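Local coordinates for putative TOXIN related protein (Parabacteroides distasonis ATCC 8503, PDB 3K0Y) that is of unknown function but is probably a toxin-related protein of the NigD-like family, joining an N-terminal OB domain to a C-terminal beta sandwich, at residues Y190-E194 and G195-Y199; A90-G94 and A95-S99. All blocks are in the same frame, centred on the assembly; numbering follows the deposited sequence.

Contact 1 of 2, residues Y190-E194 and G195-Y199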
loop_
_atom_site.group_PDB
_atom_site.type_symbol
_atom_site.label_atom_id
_atom_site.label_comp_id
_atom_site.label_asym_id
_atom_site.label_seq_id
_atom_site.Cartn_x
_atom_site.Cartn_y
_atom_site.Cartn_z
ATOM N N TYR A 190 -1.921 14.348 -0.185
ATOM C CA TYR A 190 -0.883 14.155 -1.210
ATOM C C TYR A 190 -0.816 15.434 -2.018
ATOM O O TYR A 190 -1.732 16.244 -1.936
ATOM C CB TYR A 190 -1.200 12.950 -2.110
ATOM C CG TYR A 190 -2.510 13.048 -2.827
ATOM C CD1 TYR A 190 -3.690 12.784 -2.175
ATOM C CD2 TYR A 190 -2.569 13.393 -4.171
ATOM C CE1 TYR A 190 -4.895 12.894 -2.815
ATOM C CE2 TYR A 190 -3.770 13.504 -4.815
ATOM C CZ TYR A 190 -4.928 13.241 -4.134
ATOM O OH TYR A 190 -6.152 13.341 -4.771
ATOM N N TRP A 191 0.246 15.617 -2.790
ATOM C CA TRP A 191 0.447 16.846 -3.548
ATOM C C TRP A 191 0.397 16.595 -5.025
ATOM O O TRP A 191 0.939 15.608 -5.533
ATOM C CB TRP A 191 1.731 17.564 -3.135
ATOM C CG TRP A 191 1.512 18.121 -1.788
ATOM C CD1 TRP A 191 0.853 19.300 -1.449
ATOM C CD2 TRP A 191 1.807 17.462 -0.553
ATOM N NE1 TRP A 191 0.761 19.409 -0.072
ATOM C CE2 TRP A 191 1.344 18.299 0.496
ATOM C CE3 TRP A 191 2.420 16.243 -0.230
ATOM C CZ2 TRP A 191 1.500 17.953 1.836
ATOM C CZ3 TRP A 191 2.570 15.915 1.106
ATOM C CH2 TRP A 191 2.128 16.761 2.114
ATOM N N THR A 192 -0.328 17.490 -5.695
ATOM C CA THR A 192 -0.572 17.408 -7.110
ATOM C C THR A 192 -0.105 18.698 -7.753
ATOM O O THR A 192 0.351 19.615 -7.070
ATOM C CB THR A 192 -2.076 17.194 -7.420
ATOM O OG1 THR A 192 -2.800 18.418 -7.210
ATOM C CG2 THR A 192 -2.641 16.126 -6.541
ATOM N N SER A 193 -0.217 18.736 -9.075
ATOM C CA SER A 193 0.178 19.885 -9.870
ATOM C C SER A 193 -0.747 21.074 -9.615
ATOM O O SER A 193 -0.366 22.206 -9.855
ATOM C CB SER A 193 0.134 19.518 -11.348
ATOM O OG SER A 193 -1.194 19.178 -11.710
ATOM N N GLU A 194 -1.961 20.811 -9.141
ATOM C CA GLU A 194 -2.878 21.886 -8.719
ATOM C C GLU A 194 -2.996 21.960 -7.180
ATOM O O GLU A 194 -4.001 22.413 -6.667
ATOM C CB GLU A 194 -4.255 21.750 -9.403
ATOM C CG GLU A 194 -5.051 20.456 -9.133
ATOM C CD GLU A 194 -6.172 20.242 -10.179
ATOM O OE1 GLU A 194 -5.826 19.951 -11.354
ATOM O OE2 GLU A 194 -7.390 20.380 -9.839
ATOM N N GLY A 195 -1.953 21.500 -6.476
ATOM C CA GLY A 195 -1.791 21.705 -5.036
ATOM C C GLY A 195 -2.088 20.496 -4.164
ATOM O O GLY A 195 -2.285 19.379 -4.655
ATOM N N LYS A 196 -2.143 20.754 -2.859
ATOM C CA LYS A 196 -2.508 19.770 -1.852
ATOM C C LYS A 196 -3.940 19.279 -1.997
ATOM O O LYS A 196 -4.838 20.105 -2.079
ATOM C CB LYS A 196 -2.340 20.364 -0.455
ATOM C CG LYS A 196 -2.311 19.337 0.687
ATOM C CD LYS A 196 -2.421 20.014 2.065
ATOM C CE LYS A 196 -2.017 19.100 3.233
ATOM N NZ LYS A 196 -1.543 19.901 4.442
ATOM N N GLN A 197 -4.142 17.946 -1.998
ATOM C CA GLN A 197 -5.468 17.318 -1.924
ATOM C C GLN A 197 -5.471 16.282 -0.835
ATOM O O GLN A 197 -4.419 15.901 -0.344
ATOM C CB GLN A 197 -5.877 16.575 -3.190
ATOM C CG GLN A 197 -5.155 16.910 -4.423
ATOM C CD GLN A 197 -5.913 17.829 -5.304
ATOM O OE1 GLN A 197 -5.732 17.837 -6.540
ATOM N NE2 GLN A 197 -6.761 18.617 -4.705
ATOM N N ALA A 198 -6.657 15.771 -0.553
ATOM C CA ALA A 198 -6.938 14.859 0.546
ATOM C C ALA A 198 -7.882 13.751 0.072
ATOM O O ALA A 198 -8.782 13.971 -0.741
ATOM C CB ALA A 198 -7.613 15.585 1.705
ATOM N N TYR A 199 -7.691 12.558 0.599
ATOM C CA TYR A 199 -8.673 11.537 0.404
ATOM C C TYR A 199 -9.011 10.994 1.768
ATOM O O TYR A 199 -8.153 10.894 2.605
ATOM C CB TYR A 199 -8.176 10.455 -0.554
ATOM C CG TYR A 199 -8.310 10.855 -2.019
ATOM C CD1 TYR A 199 -9.402 11.664 -2.513
ATOM C CD2 TYR A 199 -7.320 10.476 -2.919
ATOM C CE1 TYR A 199 -9.457 12.022 -3.904
ATOM C CE2 TYR A 199 -7.351 10.865 -4.234
ATOM C CZ TYR A 199 -8.419 11.606 -4.745
ATOM O OH TYR A 199 -8.312 11.855 -6.094
#
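Gln197 pairs across the hairpin with Tyr190, and its side chain also reaches Thr192 on the same face. Its CB sits 3.6 Å from CZ of the Tyr190 ring, which it meets obliquely. Gln197 CG then reaches Thr192 CG2 at 3.4 Å. A bend at chi2 (-101°) turns the amide toward the turn, and Gln197 OE1 ends 3.1 Å from Thr192 OG1. That hydroxyl oxygen, Thr192 OG1, also lies 2.8 Å from Gly195 O, so its one proton has two acceptors within reach. On the other face of the sheet Lys196 runs alongside Trp191, the two pointing the same way. Lys196 CG is 3.2 Å from Trp191 NE1, and the extended chain carries Lys196 CE to 4.0 Å from Trp191 CZ2. Tyr190 and Gln197 exchange two backbone hydrogen bonds, as do Thr192 and Gly195, closing a type I turn through Ser193 and Glu194. Beyond Gln197, the Tyr190 and Tyr199 rings meet obliquely, and Tyr199 OH bonds to Ile108 O. In this tight two-residue hairpin the register therefore rests on backbone bonds, while the aliphatic parts of Gln197 and Lys196, lying beside the Tyr190 and Trp191 rings, add mostly apolar contact on each face.

Contact 2 of 2, residues A90-G94 and A95-S99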
loop_
_atom_site.group_PDB
_atom_site.type_symbol
_atom_site.label_atom_id
_atom_site.label_comp_id
_atom_site.label_asym_id
_atom_site.label_seq_id
_atom_site.Cartn_x
_atom_site.Cartn_y
_atom_site.Cartn_z
ATOM N N ALA A 90 6.865 5.888 7.553
ATOM C CA ALA A 90 8.239 6.353 7.842
ATOM C C ALA A 90 8.293 7.344 9.023
ATOM O O ALA A 90 7.277 7.926 9.445
ATOM C CB ALA A 90 8.887 6.946 6.598
ATOM N N LYS A 91 9.478 7.551 9.572
ATOM C CA LYS A 91 9.610 8.432 10.711
ATOM C C LYS A 91 9.339 9.885 10.272
ATOM O O LYS A 91 9.782 10.312 9.191
ATOM C CB LYS A 91 11.018 8.297 11.305
ATOM N N ASN A 92 8.598 10.630 11.084
ATOM C CA ASN A 92 8.433 12.052 10.859
ATOM C C ASN A 92 9.848 12.649 10.986
ATOM O O ASN A 92 10.672 12.170 11.781
ATOM C CB ASN A 92 7.426 12.694 11.863
ATOM C CG ASN A 92 7.142 14.166 11.559
ATOM O OD1 ASN A 92 7.371 14.602 10.444
ATOM N ND2 ASN A 92 6.627 14.934 12.539
ATOM N N GLU A 93 10.157 13.629 10.143
ATOM C CA GLU A 93 11.447 14.309 10.204
ATOM C C GLU A 93 11.224 15.778 10.385
ATOM O O GLU A 93 12.141 16.573 10.225
ATOM C CB GLU A 93 12.287 14.026 8.945
ATOM C CG GLU A 93 12.699 12.578 8.795
ATOM C CD GLU A 93 13.910 12.214 9.607
ATOM O OE1 GLU A 93 14.311 13.008 10.475
ATOM O OE2 GLU A 93 14.480 11.129 9.370
ATOM N N GLY A 94 9.998 16.150 10.736
ATOM C CA GLY A 94 9.749 17.507 11.209
ATOM C C GLY A 94 9.843 18.521 10.093
ATOM O O GLY A 94 9.278 18.337 9.010
ATOM N N ALA A 95 10.595 19.574 10.371
ATOM C CA ALA A 95 10.952 20.622 9.410
ATOM C C ALA A 95 11.661 20.092 8.147
ATOM O O ALA A 95 11.611 20.729 7.103
ATOM C CB ALA A 95 11.868 21.682 10.114
ATOM N N ALA A 96 12.331 18.959 8.263
ATOM C CA ALA A 96 13.074 18.360 7.130
ATOM C C ALA A 96 12.194 17.390 6.260
ATOM O O ALA A 96 12.686 16.754 5.333
ATOM C CB ALA A 96 14.291 17.635 7.663
ATOM N N ASN A 97 10.897 17.286 6.538
ATOM C CA ASN A 97 10.018 16.415 5.748
ATOM C C ASN A 97 10.002 16.731 4.269
ATOM O O ASN A 97 10.116 15.821 3.460
ATOM C CB ASN A 97 8.570 16.426 6.275
ATOM C CG ASN A 97 8.395 15.522 7.474
ATOM O OD1 ASN A 97 9.272 14.678 7.789
ATOM N ND2 ASN A 97 7.261 15.663 8.139
ATOM N N ASP A 98 9.833 17.987 3.901
ATOM C CA ASP A 98 9.800 18.365 2.501
ATOM C C ASP A 98 11.062 17.999 1.797
ATOM O O ASP A 98 10.999 17.459 0.708
ATOM C CB ASP A 98 9.586 19.852 2.311
ATOM C CG ASP A 98 8.150 20.256 2.522
ATOM O OD1 ASP A 98 7.274 19.368 2.569
ATOM O OD2 ASP A 98 7.907 21.454 2.643
ATOM N N SER A 99 12.197 18.291 2.437
ATOM C CA SER A 99 13.499 18.019 1.882
ATOM C C SER A 99 13.840 16.530 1.774
ATOM O O SER A 99 14.456 16.124 0.803
ATOM C CB SER A 99 14.587 18.703 2.716
ATOM O OG SER A 99 15.816 18.240 2.212
#
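The side chains of Asn92 and Asn97 cross at about a right angle at the bend before helix 97-101, their amide planes 42° apart, and most of the polar side-chain bonding here runs through them. Two side-chain bonds join the segments. Asn97 ND2 donates to Asn92 OD1, almost in line with the acceptor's C=O bond; the modelled 2.5 Å is very short, so its exact length is doubtful. From the same amide, Asn97 OD1 accepts the backbone N of Glu93 at 2.7 Å, which, if both bonds hold, would restrict the rotation of the Asn97 amide. Within 90-94, Asn92 OD1 takes a second donor, Gly94 N at 3.1 Å, which approaches from above the carbonyl plane. Asn92 CG lies trans to the backbone N of its own residue (chi1 -175°), which brings OD1 to Gly94 N and Asn97 ND2.

The remaining bonds are backbone ones. Ala96 N donates to Glu93 O at 3.1 Å, and Asn97 N donates to Gly94 O at 3.1 Å, two overlapping turns that wind the chain into the helix. Gly94 takes a positive phi (72°), which suits glycine. Apolar contact is slight: Glu93 CB and Ala96 CB are 4.3 Å apart, while Asn97, buried, also packs on Ile139. An Asx turn at Asn92, followed by successive reverse turns, is the motif here, leading the loop after strand 74-88 into a short surface helix.

Both contacts are surface features formed within a continuous stretch of chain, and both belong to the NigD-like C-terminal beta sandwich domain, yet they hold different elements. Contact 1 ties together the hairpin strands 184-192 and 195-203, the latter an outermost strand of a four-stranded sheet. Contact 2 shapes the loop entering helix 97-101 and reaches strand 135-139, the other outermost strand. Sheet pairing and ring packing dominate the first; amide and backbone hydrogen bonds without aromatic rings dominate the second. Their centres lie about 18 Å apart and their nearest atoms about 6 Å, without touching. Arg153 connects their surroundings, packing against Trp191 and forming a salt bridge with Asp98.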